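Local coordinates for hyperpolarization-activated (Ih) channel (Strongylocentrotus purpuratus, PDB 2PTM), which probably conducts potassium across the cell membrane as a voltage-gated channel and binds cyclic AMP in its C-terminal region, at residues H51-V56 against Q62-Y67; V76-F79 against N85-T88; H172-L177 against A182-M187. All coordinates share one frame; numbering follows the deposited sequence.

Contact 1 (H51-V56 against Q62-Y67); sequences HIFREV and QDVANY
CE1 and CZ of the F53 ring rest on V64 CG1, approached obliquely, and the ring reaches on to A65. This is a helix-turn-helix pair: helix 50-55 and helix 58-68, two short helices joined by a brief turn, both part of the C-linker that in HCN channels joins the pore to the cyclic nucleotide-binding domain. V64 CG1 lies 3.4 Å from F53 CE1 and the same distance from CZ, a tight apolar fit. V64 CB follows behind, 3.6 Å from F53 CZ. At the next residue, F53 CZ stands 4.0 Å from A65 N, and the ring's CE2 passes 4.3 Å from A65 CB, the looser of the two touches. With chi1 at -91°, well off a staggered position, F53 carries its ring across to helix 58-68, although the F53 and V64 CA atoms are 8.5 Å apart.

No hydrogen bond crosses between the two segments; the hold is apolar, and it buries 124 Å² in all. A polar tie comes from R61 NH1, which gives a hydrogen bond to the carbonyl O of F53. The helix pair also serves the tetramer. Y20 of the second subunit packs on I52, F53 and V64, while K13 and K33 of that subunit make salt bridges to E55 and D63. This fits the elbow-on-shoulder arrangement of HCN C-linkers, in which the first two helices of one subunit rest on this helix pair of the next. On V64 itself, the methyl that does the touching is the one set opposite the main-chain nitrogen: chi1 of 179° carries CG1 to the ring of F53.

Contact 2 (V76-F79 against N85-T88); sequences VPFF and NFVT
F79 and V87 bring the two backbones closest, with their CA atoms 6.9 Å apart. V76 is where the chain leaves helical angles after helix 70-75; a 3-10 turn at 77-79 follows at once, closed by a hydrogen bond of 2.9 Å from F79 N to V76 O. Segment 85-88, by contrast, is regular helix. A helix, a 3-10 turn and a second helix in this order are the N3A motif of cyclic nucleotide-binding domains.

F86 is the side chain that both phenylalanines of the turn meet. Its chi1 of 175° sends the ring out from the helix toward the turn, where CE2 and CZ rest against F78, and CE2 against F79 as well. F78 CE2 comes 3.7 Å from F86 CZ, arriving at the edge of the F86 ring and close to its plane; the two rings are steeply inclined, at 76°, with centroids 5.8 Å apart. On the F79 side the roles turn round: F86 CE2 lies in the plane of the F79 ring, off its edge, 3.8 Å from F79 CE1. V87 adds a looser touch, CG2 standing 4.3 Å from F79 CD1.

The cluster continues outward. The ring of F180 meets F86, V73 of helix 70-75 packs on both F79 and V87, and helix 181-192 lies against F78 and F86.

Contact 3 (H172-L177 against A182-M187); sequences HFNQVL and AMRKTM
R184 NH2 gives a hydrogen bond to N174 OD1, 3.3 Å long and fairly straight at 159°, which lands on a lone pair of the amide oxygen. Amide and guanidinium are nearly coplanar, 11° apart. L177 covers one face of the guanidinium: its CD2 sits over the centre, 3.6 Å from R184 CZ, while L177 CB is 3.4 Å from R184 NH2. The bend at chi3 of R184 folds the group back over this leucine.

Two waters lie in the guanidinium plane. One joins N174 OD1 to R184 NH1; the other receives R184 NE at 2.9 Å and donates to the carbonyl O of L177. With R184 cut back to an alanine, N174 OD1 would probably lose its charged mate, L177 CD2 the guanidinium it packs on, and the second water its donor. Deeper in, M187 CE reaches F173 CE1 at 3.8 Å.

Segments 172-177 and 182-187 run at 117° to one another, and just past the end of helix 181-192 the chain comes to R194, which binds cyclic AMP. L148 of helix 145-149 packs against F173, R184 and M187, while V176 touches R89 and L93 of helix 84-93.

In the fold
Along the chain the three contacts follow in series, none enclosing or crossing another. Contact 1 closes the short turn from helix 50-55 to helix 58-68 in the C-linker. Contact 2 then closes the loop leading into helix 84-93, and the two meet where N66 ND2 probably hydrogen-bonds T88 OG1. The strands from 95 to 169, with helix 145-149 among them, come next before contact 3 closes the turn between the two final helices. The chain thereby returns to contact 2: F78 packs on M183, T186 and M187. Contact 2 thus bridges the linker and the C-terminal helices, while contacts 1 and 3 stay about 10 Å apart at their nearest atoms.

Contact 1 (H51-V56 against Q62-Y67)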
ATOM      1  N   HIS A  51       5.185 -14.438   1.579  1.00 59.08           N
ATOM      2  CA  HIS A  51       6.394 -14.187   0.805  1.00 58.64           C
ATOM      3  C   HIS A  51       6.534 -15.224  -0.300  1.00 57.37           C
ATOM      4  O   HIS A  51       6.778 -14.888  -1.462  1.00 59.49           O
ATOM      5  CB  HIS A  51       7.617 -14.211   1.709  1.00 59.37           C
ATOM      6  N   ILE A  52       6.375 -16.488   0.076  1.00 52.90           N
ATOM      7  CA  ILE A  52       6.466 -17.595  -0.864  1.00 50.15           C
ATOM      8  C   ILE A  52       5.417 -17.465  -1.967  1.00 46.33           C
ATOM      9  O   ILE A  52       5.744 -17.503  -3.150  1.00 42.41           O
ATOM     10  CB  ILE A  52       6.303 -18.944  -0.145  1.00 50.88           C
ATOM     11  CG1 ILE A  52       7.407 -19.100   0.913  1.00 52.09           C
ATOM     12  CG2 ILE A  52       6.298 -20.096  -1.157  1.00 49.12           C
ATOM     13  CD1 ILE A  52       7.133 -20.167   1.959  1.00 52.47           C
ATOM     14  N   PHE A  53       4.157 -17.304  -1.584  1.00 45.77           N
ATOM     15  CA  PHE A  53       3.105 -17.107  -2.579  1.00 47.34           C
ATOM     16  C   PHE A  53       3.480 -16.023  -3.603  1.00 43.29           C
ATOM     17  O   PHE A  53       3.221 -16.175  -4.791  1.00 44.08           O
ATOM     18  CB  PHE A  53       1.762 -16.796  -1.912  1.00 49.72           C
ATOM     19  CG  PHE A  53       0.924 -18.018  -1.634  1.00 52.86           C
ATOM     20  CD1 PHE A  53       1.424 -19.061  -0.868  1.00 54.90           C
ATOM     21  CD2 PHE A  53      -0.366 -18.121  -2.134  1.00 53.39           C
ATOM     22  CE1 PHE A  53       0.656 -20.183  -0.611  1.00 54.68           C
ATOM     23  CE2 PHE A  53      -1.143 -19.241  -1.880  1.00 51.83           C
ATOM     24  CZ  PHE A  53      -0.632 -20.271  -1.116  1.00 54.22           C
ATOM     25  N   ARG A  54       4.109 -14.946  -3.149  1.00 44.00           N
ATOM     26  CA  ARG A  54       4.427 -13.830  -4.045  1.00 47.66           C
ATOM     27  C   ARG A  54       5.621 -14.105  -4.963  1.00 44.06           C
ATOM     28  O   ARG A  54       5.785 -13.443  -5.984  1.00 42.47           O
ATOM     29  CB  ARG A  54       4.645 -12.544  -3.243  1.00 55.14           C
ATOM     30  CG  ARG A  54       3.363 -11.979  -2.654  1.00 61.59           C
ATOM     31  CD  ARG A  54       3.623 -10.972  -1.539  1.00 68.67           C
ATOM     32  NE  ARG A  54       2.381 -10.351  -1.075  1.00 73.85           N
ATOM     33  CZ  ARG A  54       1.515 -10.929  -0.244  1.00 76.38           C
ATOM     34  NH1 ARG A  54       1.750 -12.147   0.224  1.00 78.04           N
ATOM     35  NH2 ARG A  54       0.412 -10.289   0.118  1.00 76.54           N
ATOM     36  N   GLU A  55       6.445 -15.086  -4.598  1.00 44.18           N
ATOM     37  CA  GLU A  55       7.627 -15.464  -5.384  1.00 47.05           C
ATOM     38  C   GLU A  55       7.306 -16.467  -6.496  1.00 44.85           C
ATOM     39  O   GLU A  55       8.172 -16.800  -7.327  1.00 45.03           O
ATOM     40  CB  GLU A  55       8.709 -16.062  -4.464  1.00 50.70           C
ATOM     41  CG  GLU A  55       9.404 -15.051  -3.573  1.00 57.56           C
ATOM     42  CD  GLU A  55       9.900 -15.653  -2.267  1.00 64.06           C
ATOM     43  OE1 GLU A  55      10.009 -16.893  -2.176  1.00 62.51           O
ATOM     44  OE2 GLU A  55      10.178 -14.883  -1.324  1.00 68.94           O
ATOM     45  N   VAL A  56       6.067 -16.953  -6.507  1.00 39.03           N
ATOM     46  CA  VAL A  56       5.696 -18.044  -7.396  1.00 33.44           C
ATOM     47  C   VAL A  56       4.626 -17.627  -8.404  1.00 28.45           C
ATOM     48  O   VAL A  56       4.135 -16.499  -8.388  1.00 28.48           O
ATOM     49  CB  VAL A  56       5.230 -19.301  -6.602  1.00 33.12           C
ATOM     50  CG1 VAL A  56       6.307 -19.764  -5.620  1.00 36.46           C
ATOM     51  CG2 VAL A  56       3.950 -19.021  -5.863  1.00 30.77           C
ATOM     52  N   GLN A  62      -2.513 -21.143  -6.774  1.00 29.38           N
ATOM     53  CA  GLN A  62      -3.807 -21.824  -6.796  1.00 29.79           C
ATOM     54  C   GLN A  62      -3.659 -23.248  -6.290  1.00 30.96           C
ATOM     55  O   GLN A  62      -4.486 -23.729  -5.512  1.00 33.88           O
ATOM     56  CB  GLN A  62      -4.411 -21.822  -8.204  1.00 29.91           C
ATOM     57  CG  GLN A  62      -4.845 -20.448  -8.678  1.00 31.21           C
ATOM     58  CD  GLN A  62      -5.104 -20.391 -10.172  1.00 33.99           C
ATOM     59  OE1 GLN A  62      -4.707 -21.285 -10.924  1.00 36.21           O
ATOM     60  NE2 GLN A  62      -5.765 -19.329 -10.612  1.00 33.62           N
ATOM     61  N   ASP A  63      -2.602 -23.922  -6.735  1.00 29.68           N
ATOM     62  CA  ASP A  63      -2.351 -25.297  -6.308  1.00 33.07           C
ATOM     63  C   ASP A  63      -2.153 -25.367  -4.802  1.00 35.26           C
ATOM     64  O   ASP A  63      -2.708 -26.239  -4.129  1.00 37.85           O
ATOM     65  CB  ASP A  63      -1.125 -25.870  -7.024  1.00 35.69           C
ATOM     66  CG  ASP A  63      -1.363 -26.087  -8.501  1.00 40.39           C
ATOM     67  OD1 ASP A  63      -2.519 -25.965  -8.947  1.00 41.89           O
ATOM     68  OD2 ASP A  63      -0.390 -26.380  -9.222  1.00 44.46           O
ATOM     69  N   VAL A  64      -1.367 -24.444  -4.264  1.00 32.58           N
ATOM     70  CA  VAL A  64      -1.105 -24.457  -2.830  1.00 35.79           C
ATOM     71  C   VAL A  64      -2.356 -24.095  -2.032  1.00 36.27           C
ATOM     72  O   VAL A  64      -2.672 -24.744  -1.038  1.00 38.41           O
ATOM     73  CB  VAL A  64       0.073 -23.540  -2.443  1.00 38.01           C
ATOM     74  CG1 VAL A  64       0.280 -23.571  -0.935  1.00 39.82           C
ATOM     75  CG2 VAL A  64       1.343 -23.981  -3.169  1.00 38.82           C
ATOM     76  N   ALA A  65      -3.090 -23.076  -2.471  1.00 34.02           N
ATOM     77  CA  ALA A  65      -4.303 -22.697  -1.747  1.00 33.16           C
ATOM     78  C   ALA A  65      -5.343 -23.821  -1.797  1.00 35.53           C
ATOM     79  O   ALA A  65      -6.017 -24.110  -0.802  1.00 37.36           O
ATOM     80  CB  ALA A  65      -4.880 -21.401  -2.295  1.00 33.50           C
ATOM     81  N   ASN A  66      -5.469 -24.460  -2.955  1.00 34.26           N
ATOM     82  CA  ASN A  66      -6.400 -25.574  -3.092  1.00 34.94           C
ATOM     83  C   ASN A  66      -6.038 -26.720  -2.163  1.00 34.87           C
ATOM     84  O   ASN A  66      -6.918 -27.340  -1.566  1.00 35.94           O
ATOM     85  CB  ASN A  66      -6.468 -26.074  -4.536  1.00 33.93           C
ATOM     86  CG  ASN A  66      -7.572 -25.398  -5.336  1.00 34.20           C
ATOM     87  OD1 ASN A  66      -8.744 -25.433  -4.962  1.00 35.89           O
ATOM     88  ND2 ASN A  66      -7.206 -24.804  -6.448  1.00 33.94           N
ATOM     89  N   TYR A  67      -4.747 -27.009  -2.041  1.00 34.29           N
ATOM     90  CA  TYR A  67      -4.340 -28.109  -1.163  1.00 37.79           C
ATOM     91  C   TYR A  67      -4.550 -27.781   0.313  1.00 42.38           C
ATOM     92  O   TYR A  67      -5.078 -28.598   1.077  1.00 42.91           O
ATOM     93  CB  TYR A  67      -2.890 -28.533  -1.400  1.00 43.24           C
ATOM     94  CG  TYR A  67      -2.564 -29.820  -0.669  1.00 47.91           C
ATOM     95  CD1 TYR A  67      -2.785 -31.054  -1.266  1.00 51.16           C
ATOM     96  CD2 TYR A  67      -2.080 -29.803   0.637  1.00 52.26           C
ATOM     97  CE1 TYR A  67      -2.506 -32.238  -0.590  1.00 54.59           C
ATOM     98  CE2 TYR A  67      -1.801 -30.977   1.317  1.00 53.03           C
ATOM     99  CZ  TYR A  67      -2.015 -32.192   0.698  1.00 55.89           C
ATOM    100  OH  TYR A  67      -1.743 -33.370   1.368  1.00 59.89           O
TER

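Contact 2 (V76-F79 against N85-T88)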
ATOM      1  N   VAL A  76     -17.587 -28.010   3.391  1.00 36.49           N
ATOM      2  CA  VAL A  76     -18.605 -27.008   3.101  1.00 37.70           C
ATOM      3  C   VAL A  76     -19.568 -27.462   1.998  1.00 38.87           C
ATOM      4  O   VAL A  76     -19.218 -27.455   0.816  1.00 37.47           O
ATOM      5  CB  VAL A  76     -17.974 -25.649   2.723  1.00 37.79           C
ATOM      6  CG1 VAL A  76     -19.059 -24.609   2.475  1.00 39.49           C
ATOM      7  CG2 VAL A  76     -17.042 -25.183   3.827  1.00 34.98           C
ATOM      8  N   PRO A  77     -20.794 -27.847   2.384  1.00 39.24           N
ATOM      9  CA  PRO A  77     -21.784 -28.309   1.404  1.00 44.69           C
ATOM     10  C   PRO A  77     -21.994 -27.276   0.302  1.00 47.75           C
ATOM     11  O   PRO A  77     -22.298 -27.650  -0.824  1.00 47.63           O
ATOM     12  CB  PRO A  77     -23.055 -28.471   2.243  1.00 46.04           C
ATOM     13  CG  PRO A  77     -22.555 -28.703   3.647  1.00 44.60           C
ATOM     14  CD  PRO A  77     -21.343 -27.819   3.753  1.00 41.43           C
ATOM     15  N   PHE A  78     -21.809 -25.999   0.636  1.00 51.36           N
ATOM     16  CA  PHE A  78     -21.926 -24.900  -0.319  1.00 55.69           C
ATOM     17  C   PHE A  78     -21.103 -25.152  -1.587  1.00 59.29           C
ATOM     18  O   PHE A  78     -21.529 -24.803  -2.691  1.00 63.04           O
ATOM     19  CB  PHE A  78     -21.505 -23.587   0.361  1.00 56.27           C
ATOM     20  CG  PHE A  78     -21.485 -22.392  -0.554  1.00 57.18           C
ATOM     21  CD1 PHE A  78     -22.652 -21.917  -1.129  1.00 57.63           C
ATOM     22  CD2 PHE A  78     -20.298 -21.724  -0.812  1.00 58.84           C
ATOM     23  CE1 PHE A  78     -22.632 -20.813  -1.961  1.00 58.96           C
ATOM     24  CE2 PHE A  78     -20.269 -20.617  -1.644  1.00 59.24           C
ATOM     25  CZ  PHE A  78     -21.434 -20.160  -2.220  1.00 59.97           C
ATOM     26  N   PHE A  79     -19.937 -25.776  -1.428  1.00 55.02           N
ATOM     27  CA  PHE A  79     -19.027 -26.003  -2.553  1.00 52.65           C
ATOM     28  C   PHE A  79     -19.355 -27.242  -3.379  1.00 57.16           C
ATOM     29  O   PHE A  79     -18.702 -27.499  -4.392  1.00 60.26           O
ATOM     30  CB  PHE A  79     -17.578 -26.106  -2.070  1.00 49.74           C
ATOM     31  CG  PHE A  79     -17.022 -24.825  -1.528  1.00 48.56           C
ATOM     32  CD1 PHE A  79     -17.233 -23.627  -2.186  1.00 49.00           C
ATOM     33  CD2 PHE A  79     -16.263 -24.824  -0.370  1.00 48.99           C
ATOM     34  CE1 PHE A  79     -16.710 -22.448  -1.689  1.00 50.13           C
ATOM     35  CE2 PHE A  79     -15.741 -23.650   0.133  1.00 49.25           C
ATOM     36  CZ  PHE A  79     -15.965 -22.459  -0.527  1.00 51.06           C
ATOM     37  N   ASN A  85     -13.558 -23.385 -11.087  1.00 39.02           N
ATOM     38  CA  ASN A  85     -13.014 -22.033 -11.155  1.00 37.33           C
ATOM     39  C   ASN A  85     -13.531 -21.162 -10.017  1.00 36.51           C
ATOM     40  O   ASN A  85     -12.815 -20.285  -9.532  1.00 34.66           O
ATOM     41  CB  ASN A  85     -13.330 -21.379 -12.500  1.00 35.97           C
ATOM     42  CG  ASN A  85     -12.630 -22.060 -13.662  1.00 37.10           C
ATOM     43  OD1 ASN A  85     -11.505 -22.552 -13.528  1.00 38.06           O
ATOM     44  ND2 ASN A  85     -13.291 -22.086 -14.817  1.00 36.91           N
ATOM     45  N   PHE A  86     -14.782 -21.391  -9.612  1.00 37.33           N
ATOM     46  CA  PHE A  86     -15.345 -20.717  -8.435  1.00 37.40           C
ATOM     47  C   PHE A  86     -14.581 -21.100  -7.172  1.00 37.68           C
ATOM     48  O   PHE A  86     -14.125 -20.229  -6.427  1.00 37.98           O
ATOM     49  CB  PHE A  86     -16.848 -21.016  -8.261  1.00 37.18           C
ATOM     50  CG  PHE A  86     -17.449 -20.440  -6.983  1.00 38.81           C
ATOM     51  CD1 PHE A  86     -17.793 -19.097  -6.900  1.00 38.74           C
ATOM     52  CD2 PHE A  86     -17.662 -21.239  -5.876  1.00 39.60           C
ATOM     53  CE1 PHE A  86     -18.328 -18.560  -5.740  1.00 38.32           C
ATOM     54  CE2 PHE A  86     -18.211 -20.714  -4.708  1.00 42.55           C
ATOM     55  CZ  PHE A  86     -18.547 -19.370  -4.642  1.00 39.66           C
ATOM     56  N   VAL A  87     -14.439 -22.400  -6.930  1.00 37.13           N
ATOM     57  CA  VAL A  87     -13.722 -22.861  -5.746  1.00 36.42           C
ATOM     58  C   VAL A  87     -12.286 -22.310  -5.734  1.00 33.97           C
ATOM     59  O   VAL A  87     -11.809 -21.808  -4.719  1.00 32.32           O
ATOM     60  CB  VAL A  87     -13.693 -24.393  -5.654  1.00 38.67           C
ATOM     61  CG1 VAL A  87     -12.909 -24.828  -4.422  1.00 39.77           C
ATOM     62  CG2 VAL A  87     -15.111 -24.951  -5.626  1.00 43.17           C
ATOM     63  N   THR A  88     -11.602 -22.385  -6.869  1.00 31.48           N
ATOM     64  CA  THR A  88     -10.237 -21.875  -6.928  1.00 31.55           C
ATOM     65  C   THR A  88     -10.158 -20.377  -6.602  1.00 32.10           C
ATOM     66  O   THR A  88      -9.279 -19.932  -5.855  1.00 32.95           O
ATOM     67  CB  THR A  88      -9.582 -22.174  -8.286  1.00 34.04           C
ATOM     68  OG1 THR A  88      -9.371 -23.589  -8.398  1.00 36.39           O
ATOM     69  CG2 THR A  88      -8.248 -21.448  -8.404  1.00 33.17           C
TER

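Contact 3 (H172-L177 against A182-M187)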
ATOM      1  N   HIS A 172     -13.939  -8.879  -1.964  1.00 33.88           N
ATOM      2  CA  HIS A 172     -13.731 -10.162  -2.638  1.00 35.13           C
ATOM      3  C   HIS A 172     -15.031 -10.952  -2.782  1.00 36.30           C
ATOM      4  O   HIS A 172     -15.255 -11.612  -3.796  1.00 37.74           O
ATOM      5  CB  HIS A 172     -12.688 -11.008  -1.897  1.00 33.12           C
ATOM      6  CG  HIS A 172     -11.337 -10.368  -1.810  1.00 34.11           C
ATOM      7  ND1 HIS A 172     -10.778  -9.658  -2.854  1.00 37.98           N
ATOM      8  CD2 HIS A 172     -10.421 -10.348  -0.812  1.00 33.86           C
ATOM      9  CE1 HIS A 172      -9.583  -9.218  -2.498  1.00 34.21           C
ATOM     10  NE2 HIS A 172      -9.343  -9.621  -1.263  1.00 37.22           N
ATOM     11  N   PHE A 173     -15.862 -10.903  -1.743  1.00 34.26           N
ATOM     12  CA  PHE A 173     -17.187 -11.519  -1.746  1.00 35.26           C
ATOM     13  C   PHE A 173     -17.976 -11.043  -2.962  1.00 38.77           C
ATOM     14  O   PHE A 173     -18.497 -11.849  -3.743  1.00 39.24           O
ATOM     15  CB  PHE A 173     -17.904 -11.146  -0.441  1.00 34.72           C
ATOM     16  CG  PHE A 173     -19.324 -11.642  -0.334  1.00 32.58           C
ATOM     17  CD1 PHE A 173     -19.601 -12.883   0.220  1.00 29.68           C
ATOM     18  CD2 PHE A 173     -20.382 -10.846  -0.744  1.00 33.32           C
ATOM     19  CE1 PHE A 173     -20.910 -13.333   0.348  1.00 29.50           C
ATOM     20  CE2 PHE A 173     -21.696 -11.289  -0.626  1.00 33.21           C
ATOM     21  CZ  PHE A 173     -21.960 -12.538  -0.077  1.00 30.08           C
ATOM     22  N   ASN A 174     -18.051  -9.731  -3.131  1.00 36.16           N
ATOM     23  CA  ASN A 174     -18.804  -9.167  -4.240  1.00 40.07           C
ATOM     24  C   ASN A 174     -18.167  -9.490  -5.588  1.00 41.20           C
ATOM     25  O   ASN A 174     -18.858  -9.625  -6.583  1.00 42.90           O
ATOM     26  CB  ASN A 174     -18.993  -7.658  -4.057  1.00 40.08           C
ATOM     27  CG  ASN A 174     -20.119  -7.328  -3.095  1.00 42.33           C
ATOM     28  OD1 ASN A 174     -21.224  -7.864  -3.206  1.00 43.71           O
ATOM     29  ND2 ASN A 174     -19.845  -6.442  -2.147  1.00 43.12           N
ATOM     30  N   GLN A 175     -16.848  -9.635  -5.603  1.00 42.81           N
ATOM     31  CA  GLN A 175     -16.130 -10.015  -6.813  1.00 43.83           C
ATOM     32  C   GLN A 175     -16.492 -11.430  -7.269  1.00 43.43           C
ATOM     33  O   GLN A 175     -16.867 -11.639  -8.420  1.00 45.80           O
ATOM     34  CB  GLN A 175     -14.618  -9.910  -6.594  1.00 49.14           C
ATOM     35  CG  GLN A 175     -14.086  -8.487  -6.511  1.00 51.55           C
ATOM     36  CD  GLN A 175     -12.600  -8.442  -6.182  1.00 55.94           C
ATOM     37  OE1 GLN A 175     -11.911  -9.466  -6.209  1.00 54.36           O
ATOM     38  NE2 GLN A 175     -12.101  -7.251  -5.867  1.00 57.36           N
ATOM     39  N   VAL A 176     -16.386 -12.399  -6.367  1.00 41.98           N
ATOM     40  CA  VAL A 176     -16.618 -13.792  -6.738  1.00 44.81           C
ATOM     41  C   VAL A 176     -18.079 -14.084  -7.099  1.00 47.37           C
ATOM     42  O   VAL A 176     -18.355 -14.935  -7.949  1.00 47.01           O
ATOM     43  CB  VAL A 176     -16.114 -14.768  -5.655  1.00 45.40           C
ATOM     44  CG1 VAL A 176     -14.694 -14.416  -5.264  1.00 47.73           C
ATOM     45  CG2 VAL A 176     -17.010 -14.728  -4.441  1.00 43.67           C
ATOM     46  N   LEU A 177     -19.006 -13.368  -6.465  1.00 49.63           N
ATOM     47  CA  LEU A 177     -20.432 -13.515  -6.756  1.00 49.22           C
ATOM     48  C   LEU A 177     -20.823 -12.917  -8.103  1.00 50.22           C
ATOM     49  O   LEU A 177     -21.798 -13.348  -8.724  1.00 47.71           O
ATOM     50  CB  LEU A 177     -21.274 -12.880  -5.650  1.00 48.28           C
ATOM     51  CG  LEU A 177     -21.733 -13.839  -4.554  1.00 51.88           C
ATOM     52  CD1 LEU A 177     -20.605 -14.741  -4.103  1.00 47.48           C
ATOM     53  CD2 LEU A 177     -22.342 -13.085  -3.373  1.00 54.49           C
ATOM     54  N   ALA A 182     -24.429 -17.741 -10.297  1.00 56.03           N
ATOM     55  CA  ALA A 182     -25.154 -18.906  -9.793  1.00 57.49           C
ATOM     56  C   ALA A 182     -24.944 -19.076  -8.291  1.00 58.19           C
ATOM     57  O   ALA A 182     -25.853 -19.503  -7.573  1.00 59.96           O
ATOM     58  CB  ALA A 182     -24.731 -20.163 -10.536  1.00 57.70           C
ATOM     59  N   MET A 183     -23.745 -18.733  -7.821  1.00 53.93           N
ATOM     60  CA  MET A 183     -23.424 -18.839  -6.402  1.00 53.08           C
ATOM     61  C   MET A 183     -24.010 -17.720  -5.527  1.00 50.13           C
ATOM     62  O   MET A 183     -24.167 -17.898  -4.316  1.00 47.66           O
ATOM     63  CB  MET A 183     -21.916 -18.961  -6.190  1.00 57.18           C
ATOM     64  CG  MET A 183     -21.469 -20.359  -5.782  1.00 60.97           C
ATOM     65  SD  MET A 183     -21.936 -21.672  -6.924  1.00 61.83           S
ATOM     66  CE  MET A 183     -20.799 -21.370  -8.277  1.00 64.27           C
ATOM     67  N   ARG A 184     -24.324 -16.575  -6.126  1.00 47.77           N
ATOM     68  CA  ARG A 184     -25.055 -15.544  -5.401  1.00 45.82           C
ATOM     69  C   ARG A 184     -26.449 -16.065  -5.113  1.00 44.61           C
ATOM     70  O   ARG A 184     -27.002 -15.841  -4.033  1.00 42.63           O
ATOM     71  CB  ARG A 184     -25.155 -14.244  -6.201  1.00 47.89           C
ATOM     72  CG  ARG A 184     -25.949 -13.160  -5.477  1.00 52.61           C
ATOM     73  CD  ARG A 184     -25.875 -11.810  -6.181  1.00 57.71           C
ATOM     74  NE  ARG A 184     -24.542 -11.209  -6.114  1.00 61.31           N
ATOM     75  CZ  ARG A 184     -24.099 -10.469  -5.099  1.00 63.67           C
ATOM     76  NH1 ARG A 184     -24.877 -10.238  -4.049  1.00 65.33           N
ATOM     77  NH2 ARG A 184     -22.875  -9.960  -5.133  1.00 63.15           N
ATOM     78  N   LYS A 185     -27.018 -16.757  -6.094  1.00 45.10           N
ATOM     79  CA  LYS A 185     -28.363 -17.299  -5.959  1.00 47.42           C
ATOM     80  C   LYS A 185     -28.390 -18.317  -4.836  1.00 49.21           C
ATOM     81  O   LYS A 185     -29.233 -18.243  -3.946  1.00 49.57           O
ATOM     82  CB  LYS A 185     -28.823 -17.930  -7.269  1.00 49.75           C
ATOM     83  N   THR A 186     -27.456 -19.263  -4.863  1.00 50.61           N
ATOM     84  CA  THR A 186     -27.424 -20.280  -3.820  1.00 50.83           C
ATOM     85  C   THR A 186     -27.152 -19.641  -2.462  1.00 47.68           C
ATOM     86  O   THR A 186     -27.697 -20.067  -1.449  1.00 50.38           O
ATOM     87  CB  THR A 186     -26.420 -21.421  -4.117  1.00 51.89           C
ATOM     88  OG1 THR A 186     -25.097 -21.018  -3.756  1.00 52.79           O
ATOM     89  CG2 THR A 186     -26.455 -21.800  -5.589  1.00 52.41           C
ATOM     90  N   MET A 187     -26.335 -18.594  -2.439  1.00 43.07           N
ATOM     91  CA  MET A 187     -26.051 -17.921  -1.181  1.00 37.24           C
ATOM     92  C   MET A 187     -27.277 -17.188  -0.637  1.00 34.57           C
ATOM     93  O   MET A 187     -27.580 -17.273   0.547  1.00 38.71           O
ATOM     94  CB  MET A 187     -24.884 -16.943  -1.332  1.00 43.76           C
ATOM     95  CG  MET A 187     -24.493 -16.256  -0.039  1.00 50.28           C
ATOM     96  SD  MET A 187     -23.051 -16.997   0.756  1.00 54.30           S
ATOM     97  CE  MET A 187     -21.880 -16.921  -0.598  1.00 53.49           C
TER
HETATM   98  O   HOH W   1     -23.669  -8.064  -1.948  1.00 50.88           O
HETATM   99  O   HOH W   2     -24.022 -11.705  -8.895  1.00 48.05           O